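Local coordinates for putative transcriptional regulator (TetR/AcrR family) (Acinetobacter sp., PDB 3KNW), which probably binds DNA and regulates transcription, as expected of a TetR/AcrR-family protein with a helix-turn-helix domain, at residues K30-V35 with S57-G62; E84-D89 with Q151-I156; R138-M143 with L165-Y170. All blocks are in the same frame, centred on the assembly; numbering follows the deposited sequence.

Contact 1 (K30-V35 with S57-G62); sequences KGFVGV and SKEAFG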
ATOM      1  N   LYS A  30      14.818   0.097   4.666  1.00 27.98           N
ATOM      2  CA  LYS A  30      15.460  -0.160   3.375  1.00 28.43           C
ATOM      3  C   LYS A  30      14.988  -1.385   2.598  1.00 28.12           C
ATOM      4  O   LYS A  30      15.455  -1.643   1.488  1.00 28.54           O
ATOM      5  CB  LYS A  30      16.978  -0.232   3.573  1.00 29.01           C
ATOM      6  CG  LYS A  30      17.589   1.097   4.074  1.00 31.22           C
ATOM      7  CD  LYS A  30      19.135   1.042   4.214  1.00 33.15           C
ATOM      8  CE  LYS A  30      19.693   2.271   4.976  1.00 33.95           C
ATOM      9  NZ  LYS A  30      19.136   3.576   4.460  1.00 35.40           N
ATOM     10  N   GLY A  31      14.063  -2.147   3.146  1.00 27.79           N
ATOM     11  CA  GLY A  31      13.640  -3.355   2.472  1.00 27.75           C
ATOM     12  C   GLY A  31      14.604  -4.502   2.698  1.00 28.49           C
ATOM     13  O   GLY A  31      15.550  -4.426   3.544  1.00 28.40           O
ATOM     14  N   PHE A  32      14.366  -5.584   1.958  1.00 28.54           N
ATOM     15  CA  PHE A  32      15.081  -6.803   2.196  1.00 28.39           C
ATOM     16  C   PHE A  32      16.068  -7.094   1.109  1.00 29.81           C
ATOM     17  O   PHE A  32      17.268  -7.268   1.391  1.00 30.31           O
ATOM     18  CB  PHE A  32      14.124  -7.966   2.367  1.00 27.90           C
ATOM     19  CG  PHE A  32      14.812  -9.233   2.715  1.00 24.48           C
ATOM     20  CD1 PHE A  32      15.322  -9.416   3.979  1.00 21.95           C
ATOM     21  CD2 PHE A  32      15.002 -10.222   1.766  1.00 22.43           C
ATOM     22  CE1 PHE A  32      15.999 -10.574   4.296  1.00 22.01           C
ATOM     23  CE2 PHE A  32      15.654 -11.393   2.079  1.00 20.93           C
ATOM     24  CZ  PHE A  32      16.153 -11.564   3.336  1.00 22.76           C
ATOM     25  N   VAL A  33      15.587  -7.161  -0.129  1.00 30.56           N
ATOM     26  CA  VAL A  33      16.467  -7.507  -1.249  1.00 31.63           C
ATOM     27  C   VAL A  33      17.579  -6.465  -1.426  1.00 32.57           C
ATOM     28  O   VAL A  33      18.682  -6.792  -1.863  1.00 33.30           O
ATOM     29  CB  VAL A  33      15.687  -7.686  -2.565  1.00 31.58           C
ATOM     30  CG1 VAL A  33      14.646  -8.801  -2.417  1.00 32.97           C
ATOM     31  CG2 VAL A  33      15.013  -6.404  -2.957  1.00 30.17           C
ATOM     32  N   GLY A  34      17.293  -5.213  -1.079  1.00 33.23           N
ATOM     33  CA  GLY A  34      18.283  -4.150  -1.187  1.00 33.58           C
ATOM     34  C   GLY A  34      19.517  -4.315  -0.307  1.00 34.20           C
ATOM     35  O   GLY A  34      20.585  -3.765  -0.632  1.00 34.37           O
ATOM     36  N   VAL A  35      19.405  -5.059   0.800  1.00 34.47           N
ATOM     37  CA  VAL A  35      20.505  -5.095   1.790  1.00 34.71           C
ATOM     38  C   VAL A  35      21.390  -6.325   1.719  1.00 35.58           C
ATOM     39  O   VAL A  35      20.935  -7.412   1.352  1.00 35.92           O
ATOM     40  CB  VAL A  35      20.005  -5.014   3.236  1.00 34.74           C
ATOM     41  CG1 VAL A  35      19.074  -3.858   3.401  1.00 34.56           C
ATOM     42  CG2 VAL A  35      19.367  -6.329   3.681  1.00 34.14           C
ATOM     43  N   SER A  57      21.858 -18.354   6.246  1.00 28.31           N
ATOM     44  CA  SER A  57      21.932 -17.487   5.044  1.00 27.96           C
ATOM     45  C   SER A  57      21.061 -16.269   5.215  1.00 27.00           C
ATOM     46  O   SER A  57      20.205 -16.268   6.083  1.00 27.33           O
ATOM     47  CB  SER A  57      21.435 -18.234   3.825  1.00 27.65           C
ATOM     48  OG  SER A  57      20.077 -18.542   4.017  1.00 28.85           O
ATOM     49  N   LYS A  58      21.287 -15.251   4.398  1.00 25.51           N
ATOM     50  CA  LYS A  58      20.448 -14.088   4.397  1.00 25.26           C
ATOM     51  C   LYS A  58      18.969 -14.520   4.274  1.00 24.48           C
ATOM     52  O   LYS A  58      18.112 -13.968   4.921  1.00 23.35           O
ATOM     53  CB  LYS A  58      20.818 -13.124   3.240  1.00 25.60           C
ATOM     54  CG  LYS A  58      20.129 -11.704   3.320  1.00 25.51           C
ATOM     55  CD  LYS A  58      20.170 -10.937   1.990  1.00 25.49           C
ATOM     56  CE  LYS A  58      19.086  -9.837   1.941  1.00 26.61           C
ATOM     57  NZ  LYS A  58      18.833  -9.316   0.560  1.00 27.24           N
ATOM     58  N   GLU A  59      18.720 -15.559   3.496  1.00 24.02           N
ATOM     59  CA  GLU A  59      17.380 -16.042   3.253  1.00 24.71           C
ATOM     60  C   GLU A  59      16.771 -16.744   4.475  1.00 23.86           C
ATOM     61  O   GLU A  59      15.625 -16.424   4.834  1.00 25.09           O
ATOM     62  CB  GLU A  59      17.344 -16.904   1.986  1.00 24.80           C
ATOM     63  CG  GLU A  59      15.967 -17.341   1.527  1.00 28.79           C
ATOM     64  CD  GLU A  59      15.033 -16.190   1.049  1.00 31.17           C
ATOM     65  OE1 GLU A  59      15.481 -15.292   0.253  1.00 32.73           O
ATOM     66  OE2 GLU A  59      13.852 -16.231   1.472  1.00 27.30           O
ATOM     67  N   ALA A  60      17.499 -17.649   5.131  1.00 22.89           N
ATOM     68  CA  ALA A  60      17.009 -18.245   6.400  1.00 22.17           C
ATOM     69  C   ALA A  60      16.585 -17.165   7.401  1.00 21.38           C
ATOM     70  O   ALA A  60      15.560 -17.263   8.076  1.00 21.82           O
ATOM     71  CB  ALA A  60      18.064 -19.165   7.036  1.00 21.52           C
ATOM     72  N   PHE A  61      17.395 -16.128   7.464  1.00 20.47           N
ATOM     73  CA  PHE A  61      17.249 -15.067   8.416  1.00 19.66           C
ATOM     74  C   PHE A  61      16.000 -14.246   8.098  1.00 19.46           C
ATOM     75  O   PHE A  61      15.241 -13.878   8.995  1.00 18.67           O
ATOM     76  CB  PHE A  61      18.500 -14.216   8.335  1.00 19.25           C
ATOM     77  CG  PHE A  61      18.387 -12.896   9.009  1.00 18.95           C
ATOM     78  CD1 PHE A  61      18.323 -12.816  10.385  1.00 18.69           C
ATOM     79  CD2 PHE A  61      18.399 -11.730   8.278  1.00 18.07           C
ATOM     80  CE1 PHE A  61      18.273 -11.605  11.014  1.00 18.16           C
ATOM     81  CE2 PHE A  61      18.322 -10.517   8.905  1.00 16.60           C
ATOM     82  CZ  PHE A  61      18.263 -10.454  10.260  1.00 17.36           C
ATOM     83  N   GLY A  62      15.817 -13.946   6.816  1.00 19.97           N
ATOM     84  CA  GLY A  62      14.596 -13.283   6.328  1.00 20.09           C
ATOM     85  C   GLY A  62      13.364 -14.098   6.706  1.00 20.23           C
ATOM     86  O   GLY A  62      12.428 -13.560   7.257  1.00 19.48           O
TER
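K58 and F32 reach toward each other, tip to tip. K58 starts helix 58-81, and its chain runs out extended beyond CG to the loop that follows helix 13-30. Its CE lies over one face of the F32 ring, 3.8 Å from the ring centroid and offset toward the rim, a CH-pi contact. The ammonium follows over the same face: NZ stands 4.3 Å from the centroid, 20° off the ring normal, a cation-pi contact. F32 has CG anti to its backbone N (chi1 -176°), on the course that brings the ring to K58 and G62. The far end of the ring meets the start of the helix, where F32 CE1 is 3.7 Å from G62 CA. The K58 carbonyl O sits in the ring plane, 3.5 Å from F32 CZ.

The same NZ donates to F32 O at 2.7 Å, from above the carbonyl plane. V35 N reaches that oxygen from the opposite face and closes the type I turn F32-V35. A weak second bond runs from K58 NZ to V35 O at 2.9 Å. V35 CG2 touches K58 CE, the two side chains crossing at about a right angle.

S57 caps the helix with a nearly straight bond from A60 N to S57 OG. E120 accepts from the backbone N of F32 and V33, and M128 of helix 126-153 packs on F32. The contact thus ties the loop before the predicted helix-turn-helix motif to the start of helix 58-81. Two carbonyl oxygens, one weakly bound, and an aromatic face meet the ammonium, which would be expected to favour its positive charge.

Contact 2 (E84-D89 with Q151-I156); sequences ETSARD and QQEGSI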
ATOM      1  N   GLU A  84     -12.512  -7.620  28.854  1.00 23.98           N
ATOM      2  CA  GLU A  84     -13.923  -7.936  28.903  1.00 23.27           C
ATOM      3  C   GLU A  84     -14.684  -6.722  28.410  1.00 21.85           C
ATOM      4  O   GLU A  84     -15.519  -6.165  29.120  1.00 22.25           O
ATOM      5  CB  GLU A  84     -14.349  -8.400  30.312  1.00 23.50           C
ATOM      6  CG  GLU A  84     -15.697  -9.185  30.328  1.00 25.13           C
ATOM      7  CD  GLU A  84     -15.600 -10.697  29.938  1.00 27.13           C
ATOM      8  OE1 GLU A  84     -14.489 -11.209  29.657  1.00 27.24           O
ATOM      9  OE2 GLU A  84     -16.663 -11.384  29.932  1.00 29.16           O
ATOM     10  N   THR A  85     -14.361  -6.320  27.182  1.00 20.02           N
ATOM     11  CA  THR A  85     -15.084  -5.277  26.458  1.00 18.50           C
ATOM     12  C   THR A  85     -15.775  -5.874  25.233  1.00 17.00           C
ATOM     13  O   THR A  85     -15.704  -7.082  24.990  1.00 16.87           O
ATOM     14  CB  THR A  85     -14.137  -4.122  25.973  1.00 19.08           C
ATOM     15  OG1 THR A  85     -13.128  -4.658  25.085  1.00 19.52           O
ATOM     16  CG2 THR A  85     -13.482  -3.350  27.185  1.00 17.62           C
ATOM     17  N   SER A  86     -16.490  -5.009  24.518  1.00 14.96           N
ATOM     18  CA  SER A  86     -17.113  -5.287  23.237  1.00 13.55           C
ATOM     19  C   SER A  86     -16.173  -5.872  22.179  1.00 12.32           C
ATOM     20  O   SER A  86     -14.977  -5.648  22.222  1.00 12.34           O
ATOM     21  CB  SER A  86     -17.614  -3.976  22.639  1.00 13.32           C
ATOM     22  OG  SER A  86     -18.981  -3.859  22.798  1.00 12.76           O
ATOM     23  N   ALA A  87     -16.758  -6.585  21.212  1.00 10.60           N
ATOM     24  CA  ALA A  87     -16.063  -6.923  19.981  1.00  9.37           C
ATOM     25  C   ALA A  87     -15.752  -5.596  19.273  1.00  8.24           C
ATOM     26  O   ALA A  87     -14.639  -5.390  18.793  1.00  7.50           O
ATOM     27  CB  ALA A  87     -16.936  -7.868  19.073  1.00  8.46           C
ATOM     28  N   ARG A  88     -16.734  -4.702  19.241  1.00  6.97           N
ATOM     29  CA  ARG A  88     -16.587  -3.446  18.556  1.00  7.65           C
ATOM     30  C   ARG A  88     -15.434  -2.603  19.086  1.00  8.19           C
ATOM     31  O   ARG A  88     -14.585  -2.106  18.307  1.00  8.77           O
ATOM     32  CB  ARG A  88     -17.857  -2.659  18.664  1.00  7.90           C
ATOM     33  CG  ARG A  88     -17.663  -1.235  18.232  1.00 11.14           C
ATOM     34  CD  ARG A  88     -18.993  -0.647  17.913  1.00 12.73           C
ATOM     35  NE  ARG A  88     -18.849   0.678  17.353  1.00 14.29           N
ATOM     36  CZ  ARG A  88     -19.692   1.205  16.477  1.00 13.94           C
ATOM     37  NH1 ARG A  88     -20.748   0.514  16.060  1.00 14.56           N
ATOM     38  NH2 ARG A  88     -19.471   2.428  16.008  1.00 14.77           N
ATOM     39  N   ASP A  89     -15.396  -2.444  20.397  1.00  7.88           N
ATOM     40  CA  ASP A  89     -14.353  -1.672  21.025  1.00  8.27           C
ATOM     41  C   ASP A  89     -13.050  -2.398  20.880  1.00  7.53           C
ATOM     42  O   ASP A  89     -12.015  -1.758  20.789  1.00  8.29           O
ATOM     43  CB  ASP A  89     -14.691  -1.334  22.519  1.00  8.35           C
ATOM     44  CG  ASP A  89     -15.866  -0.333  22.645  1.00 10.69           C
ATOM     45  OD1 ASP A  89     -16.500   0.025  21.609  1.00 13.73           O
ATOM     46  OD2 ASP A  89     -16.185   0.083  23.766  1.00 13.99           O
ATOM     47  N   GLN A 151     -21.374  -8.917  15.960  1.00 19.63           N
ATOM     48  CA  GLN A 151     -22.693  -8.910  15.393  1.00 20.15           C
ATOM     49  C   GLN A 151     -23.621  -9.813  16.216  1.00 20.15           C
ATOM     50  O   GLN A 151     -24.798  -9.509  16.341  1.00 19.60           O
ATOM     51  CB  GLN A 151     -22.627  -9.355  13.922  1.00 20.52           C
ATOM     52  CG  GLN A 151     -22.124  -8.243  12.979  1.00 20.46           C
ATOM     53  CD  GLN A 151     -21.866  -8.727  11.574  1.00 21.12           C
ATOM     54  OE1 GLN A 151     -22.315  -8.131  10.585  1.00 22.26           O
ATOM     55  NE2 GLN A 151     -21.126  -9.798  11.470  1.00 23.79           N
ATOM     56  N   GLN A 152     -23.088 -10.917  16.755  1.00 20.22           N
ATOM     57  CA  GLN A 152     -23.858 -11.809  17.635  1.00 20.85           C
ATOM     58  C   GLN A 152     -24.393 -10.998  18.825  1.00 20.36           C
ATOM     59  O   GLN A 152     -25.566 -11.100  19.120  1.00 19.74           O
ATOM     60  CB  GLN A 152     -23.009 -12.948  18.237  1.00 21.35           C
ATOM     61  CG  GLN A 152     -22.634 -14.136  17.368  1.00 23.30           C
ATOM     62  CD  GLN A 152     -21.504 -15.003  18.025  1.00 26.59           C
ATOM     63  OE1 GLN A 152     -21.370 -15.058  19.293  1.00 25.99           O
ATOM     64  NE2 GLN A 152     -20.684 -15.668  17.163  1.00 24.12           N
ATOM     65  N   GLU A 153     -23.524 -10.208  19.486  1.00 20.13           N
ATOM     66  CA  GLU A 153     -23.906  -9.428  20.691  1.00 19.75           C
ATOM     67  C   GLU A 153     -24.679  -8.165  20.385  1.00 18.95           C
ATOM     68  O   GLU A 153     -25.205  -7.558  21.281  1.00 19.50           O
ATOM     69  CB  GLU A 153     -22.711  -8.874  21.455  1.00 19.93           C
ATOM     70  CG  GLU A 153     -21.528  -9.724  21.730  1.00 21.15           C
ATOM     71  CD  GLU A 153     -20.256  -8.843  21.829  1.00 25.30           C
ATOM     72  OE1 GLU A 153     -20.199  -7.746  21.175  1.00 22.29           O
ATOM     73  OE2 GLU A 153     -19.311  -9.256  22.563  1.00 25.80           O
ATOM     74  N   GLY A 154     -24.689  -7.693  19.162  1.00 18.65           N
ATOM     75  CA  GLY A 154     -25.378  -6.438  18.893  1.00 18.28           C
ATOM     76  C   GLY A 154     -24.506  -5.207  19.056  1.00 18.08           C
ATOM     77  O   GLY A 154     -24.977  -4.074  18.965  1.00 18.53           O
ATOM     78  N   SER A 155     -23.219  -5.372  19.287  1.00 18.23           N
ATOM     79  CA  SER A 155     -22.340  -4.176  19.322  1.00 18.24           C
ATOM     80  C   SER A 155     -21.996  -3.673  17.898  1.00 17.77           C
ATOM     81  O   SER A 155     -21.667  -2.502  17.729  1.00 18.15           O
ATOM     82  CB  SER A 155     -21.085  -4.409  20.186  1.00 17.68           C
ATOM     83  OG  SER A 155     -20.174  -5.302  19.572  1.00 21.64           O
ATOM     84  N   ILE A 156     -22.099  -4.536  16.879  1.00 17.96           N
ATOM     85  CA  ILE A 156     -21.866  -4.136  15.465  1.00 17.39           C
ATOM     86  C   ILE A 156     -23.149  -4.302  14.686  1.00 18.74           C
ATOM     87  O   ILE A 156     -23.586  -5.384  14.478  1.00 19.89           O
ATOM     88  CB  ILE A 156     -20.719  -4.895  14.829  1.00 16.34           C
ATOM     89  CG1 ILE A 156     -19.404  -4.498  15.529  1.00 15.47           C
ATOM     90  CG2 ILE A 156     -20.649  -4.549  13.384  1.00 15.04           C
ATOM     91  CD1 ILE A 156     -18.225  -5.405  15.311  1.00 11.73           C
TER
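R88 lays the root of its side chain over S155, with R88 CB 3.6 Å from S155 OG. The arginine then runs extended from CG to NE past the S155 carbonyl. R88 CD comes within 3.3 Å of S155 O, and that oxygen lies at the edge of the guanidinium, near its plane. The charged end goes further, to a salt bridge with D201. I156 CG1 lies 4.0 Å from R88 CB, and L200 of helix 187-200 touches both residues.

Here the first turn of helix 87-100 packs on the loop after helix 126-153, in the C-terminal domain that in TetR relatives usually binds the ligand. S86 is the N-cap residue, although its side chain makes no capping bond. G154 leaves the helix with positive phi (89°), and S155 after it points its CB toward helix 87-100.

The S155 hydroxyl, between backbone N and carbonyl carbon (chi1 71°), donates to E153 OE1 at 2.9 Å and meets it nearly along the C-O axis. That carboxylate oxygen also lies 3.6 Å from A87 N. S86 OG rests on S155 CB at 3.4 Å.

Contact 3 (R138-M143 with L165-Y170); sequences RLIARM and LAQVIY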
ATOM      1  N   ARG A 138      -4.326 -14.686   7.964  1.00  9.63           N
ATOM      2  CA  ARG A 138      -4.762 -14.950   9.313  1.00 11.84           C
ATOM      3  C   ARG A 138      -5.320 -13.722  10.056  1.00 12.08           C
ATOM      4  O   ARG A 138      -6.314 -13.834  10.788  1.00 12.43           O
ATOM      5  CB  ARG A 138      -3.635 -15.564  10.106  1.00 12.42           C
ATOM      6  CG  ARG A 138      -3.585 -17.070   9.983  1.00 15.54           C
ATOM      7  CD  ARG A 138      -2.744 -17.605  11.112  1.00 19.54           C
ATOM      8  NE  ARG A 138      -1.307 -17.406  10.932  1.00 21.99           N
ATOM      9  CZ  ARG A 138      -0.430 -17.293  11.945  1.00 25.80           C
ATOM     10  NH1 ARG A 138       0.872 -17.151  11.686  1.00 24.33           N
ATOM     11  NH2 ARG A 138      -0.839 -17.288  13.228  1.00 26.62           N
ATOM     12  N   LEU A 139      -4.675 -12.571   9.867  1.00 11.51           N
ATOM     13  CA  LEU A 139      -5.120 -11.341  10.458  1.00 11.89           C
ATOM     14  C   LEU A 139      -6.487 -10.975   9.946  1.00 11.88           C
ATOM     15  O   LEU A 139      -7.388 -10.710  10.712  1.00 13.49           O
ATOM     16  CB  LEU A 139      -4.103 -10.255  10.223  1.00 12.76           C
ATOM     17  CG  LEU A 139      -4.497  -8.898  10.772  1.00 15.08           C
ATOM     18  CD1 LEU A 139      -4.648  -8.940  12.279  1.00 14.79           C
ATOM     19  CD2 LEU A 139      -3.499  -7.851  10.335  1.00 13.45           C
ATOM     20  N   ILE A 140      -6.729 -11.067   8.671  1.00 12.77           N
ATOM     21  CA  ILE A 140      -8.065 -10.703   8.178  1.00 13.28           C
ATOM     22  C   ILE A 140      -9.113 -11.635   8.834  1.00 14.87           C
ATOM     23  O   ILE A 140     -10.202 -11.220   9.176  1.00 16.35           O
ATOM     24  CB  ILE A 140      -8.111 -10.749   6.636  1.00 13.25           C
ATOM     25  CG1 ILE A 140      -7.227  -9.606   6.063  1.00 15.11           C
ATOM     26  CG2 ILE A 140      -9.515 -10.641   6.130  1.00  6.74           C
ATOM     27  CD1 ILE A 140      -7.071  -9.641   4.480  1.00 13.55           C
ATOM     28  N   ALA A 141      -8.748 -12.884   9.038  1.00 15.57           N
ATOM     29  CA  ALA A 141      -9.648 -13.890   9.567  1.00 16.60           C
ATOM     30  C   ALA A 141      -9.912 -13.681  11.075  1.00 17.17           C
ATOM     31  O   ALA A 141     -11.024 -13.828  11.515  1.00 17.59           O
ATOM     32  CB  ALA A 141      -9.088 -15.339   9.271  1.00 14.13           C
ATOM     33  N   ARG A 142      -8.901 -13.309  11.856  1.00 18.99           N
ATOM     34  CA  ARG A 142      -9.140 -12.825  13.233  1.00 19.47           C
ATOM     35  C   ARG A 142     -10.073 -11.602  13.224  1.00 19.12           C
ATOM     36  O   ARG A 142     -11.005 -11.567  13.970  1.00 19.63           O
ATOM     37  CB  ARG A 142      -7.840 -12.416  13.939  1.00 20.54           C
ATOM     38  CG  ARG A 142      -6.830 -13.498  14.199  1.00 22.07           C
ATOM     39  CD  ARG A 142      -7.242 -14.372  15.314  1.00 26.50           C
ATOM     40  NE  ARG A 142      -7.088 -13.805  16.670  1.00 29.72           N
ATOM     41  CZ  ARG A 142      -5.922 -13.635  17.307  1.00 28.68           C
ATOM     42  NH1 ARG A 142      -5.914 -13.146  18.540  1.00 26.96           N
ATOM     43  NH2 ARG A 142      -4.771 -13.928  16.708  1.00 29.21           N
HETATM   44  N   MSE A 143      -9.838 -10.596  12.391  1.00 19.27           N
HETATM   45  CA  MSE A 143     -10.808  -9.493  12.325  1.00 20.04           C
HETATM   46  C   MSE A 143     -12.206 -10.031  12.022  1.00 19.72           C
HETATM   47  O   MSE A 143     -13.198  -9.524  12.530  1.00 19.62           O
HETATM   48  CB  MSE A 143     -10.439  -8.419  11.309  1.00 19.86           C
HETATM   49  CG  MSE A 143      -9.181  -7.637  11.680  1.00 23.15           C
HETATM   50 SE   MSE A 143      -8.650  -6.388  10.273  0.70 25.35          SE
HETATM   51  CE  MSE A 143      -6.949  -7.107  10.133  1.00 24.28           C
ATOM     52  N   LEU A 165     -16.433  -7.606   5.464  1.00 13.23           N
ATOM     53  CA  LEU A 165     -16.168  -6.334   6.135  1.00 13.04           C
ATOM     54  C   LEU A 165     -14.701  -6.312   6.586  1.00 12.22           C
ATOM     55  O   LEU A 165     -14.048  -5.297   6.521  1.00 12.98           O
ATOM     56  CB  LEU A 165     -17.151  -6.121   7.253  1.00 12.65           C
ATOM     57  CG  LEU A 165     -17.174  -4.789   7.962  1.00 15.65           C
ATOM     58  CD1 LEU A 165     -17.380  -3.613   7.022  1.00 13.27           C
ATOM     59  CD2 LEU A 165     -18.298  -4.835   9.005  1.00 14.62           C
ATOM     60  N   ALA A 166     -14.174  -7.433   7.029  1.00 11.07           N
ATOM     61  CA  ALA A 166     -12.815  -7.452   7.483  1.00 10.76           C
ATOM     62  C   ALA A 166     -11.869  -7.094   6.353  1.00 11.62           C
ATOM     63  O   ALA A 166     -10.850  -6.490   6.589  1.00 12.20           O
ATOM     64  CB  ALA A 166     -12.483  -8.780   8.027  1.00 11.24           C
ATOM     65  N   GLN A 167     -12.218  -7.444   5.110  1.00 12.15           N
ATOM     66  CA  GLN A 167     -11.376  -7.110   3.954  1.00 11.78           C
ATOM     67  C   GLN A 167     -11.472  -5.619   3.616  1.00 12.23           C
ATOM     68  O   GLN A 167     -10.458  -4.964   3.327  1.00 11.51           O
ATOM     69  CB  GLN A 167     -11.804  -7.887   2.699  1.00 12.33           C
ATOM     70  CG  GLN A 167     -11.357  -9.364   2.647  1.00 11.87           C
ATOM     71  CD  GLN A 167     -11.924 -10.083   1.428  1.00 14.60           C
ATOM     72  OE1 GLN A 167     -11.398  -9.956   0.278  1.00 15.91           O
ATOM     73  NE2 GLN A 167     -12.989 -10.826   1.648  1.00 10.79           N
ATOM     74  N   VAL A 168     -12.701  -5.124   3.600  1.00 10.88           N
ATOM     75  CA  VAL A 168     -12.900  -3.773   3.368  1.00 11.44           C
ATOM     76  C   VAL A 168     -12.107  -2.943   4.366  1.00 10.86           C
ATOM     77  O   VAL A 168     -11.317  -2.057   4.001  1.00  9.21           O
ATOM     78  CB  VAL A 168     -14.341  -3.414   3.552  1.00 12.65           C
ATOM     79  CG1 VAL A 168     -14.414  -1.865   3.589  1.00 14.12           C
ATOM     80  CG2 VAL A 168     -15.149  -4.030   2.441  1.00 11.27           C
ATOM     81  N   ILE A 169     -12.308  -3.239   5.634  1.00 10.45           N
ATOM     82  CA  ILE A 169     -11.619  -2.478   6.658  1.00 11.05           C
ATOM     83  C   ILE A 169     -10.094  -2.614   6.492  1.00 10.87           C
ATOM     84  O   ILE A 169      -9.353  -1.584   6.410  1.00 11.38           O
ATOM     85  CB  ILE A 169     -12.056  -2.900   8.045  1.00 11.20           C
ATOM     86  CG1 ILE A 169     -13.465  -2.446   8.305  1.00 12.84           C
ATOM     87  CG2 ILE A 169     -11.151  -2.330   9.099  1.00 12.57           C
ATOM     88  CD1 ILE A 169     -14.021  -3.046   9.573  1.00 14.78           C
ATOM     89  N   TYR A 170      -9.622  -3.847   6.347  1.00  9.69           N
ATOM     90  CA  TYR A 170      -8.190  -4.015   6.244  1.00 10.90           C
ATOM     91  C   TYR A 170      -7.597  -3.370   4.958  1.00 10.10           C
ATOM     92  O   TYR A 170      -6.524  -2.788   4.988  1.00 10.17           O
ATOM     93  CB  TYR A 170      -7.793  -5.472   6.392  1.00 10.45           C
ATOM     94  CG  TYR A 170      -6.311  -5.665   6.502  1.00 13.50           C
ATOM     95  CD1 TYR A 170      -5.662  -5.552   7.711  1.00 15.43           C
ATOM     96  CD2 TYR A 170      -5.558  -5.994   5.408  1.00 17.21           C
ATOM     97  CE1 TYR A 170      -4.277  -5.770   7.823  1.00 15.34           C
ATOM     98  CE2 TYR A 170      -4.173  -6.207   5.521  1.00 18.95           C
ATOM     99  CZ  TYR A 170      -3.559  -6.121   6.734  1.00 15.54           C
ATOM    100  OH  TYR A 170      -2.201  -6.316   6.828  1.00 19.84           O
TER
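A Met-aromatic contact joins the two helices, between selenomethionine M143 of helix 126-153 and Y170 of helix 162-183. The selenium is 5.2 Å from the Y170 ring centroid and 70° off the ring normal, an oblique approach. The two side chains cross at about a right angle. The methyl end of M143 bends at chi3 toward the CD1 side of the ring, but its exact position is doubtful.

Y170 has CG anti to its backbone N (chi1 -171°), and the ring beyond it meets L139, I140 and M143. L139 crosses it, with CD2 3.4 Å from Y170 CE1. I140 meets the opposite rim carbon from the same side of the ring plane, its CG1 4.0 Å from Y170 CD2. I140 CG2 also reaches A166 CB at 4.0 Å. The backbones come close at A166: its CB is 3.5 Å from I140 O and 3.9 Å from M143 CB. Q167 adds its CG beside I140 CG2, while its amide NE2 bonds to D163 O.

Helix 87-100 covers the pair, with Y94 on L139 and M143 and W98 on Y170. The second subunit also packs here, its Y183 on I140 and its L179 on Y170. The segment axes approach to 8.8 Å at an angle of 119°. Such apolar helix-helix packing beside a subunit interface is characteristic of the all-helical C-terminal domain of TetR-family dimers.

Overall arrangement
The three contacts spread along an all-helical chain. Contact 1 lies in the N-terminal, probably DNA-binding domain. Contacts 2 and 3 lie in the C-terminal domain, on the other side of the chain's centre. The centres of contacts 1 and 2 are about 41 Å apart, and those of contacts 1 and 3 about 28 Å. Contact 1 closes before the others open, and helix 58-81 leads from it toward helix 87-100. Contacts 2 and 3 share helix 126-153, have centres about 16 Å apart, and alternate along the chain. Contact 1 thus belongs to the probable DNA-binding part, and contacts 2 and 3 to the C-terminal part, where only contact 3 borders the second subunit.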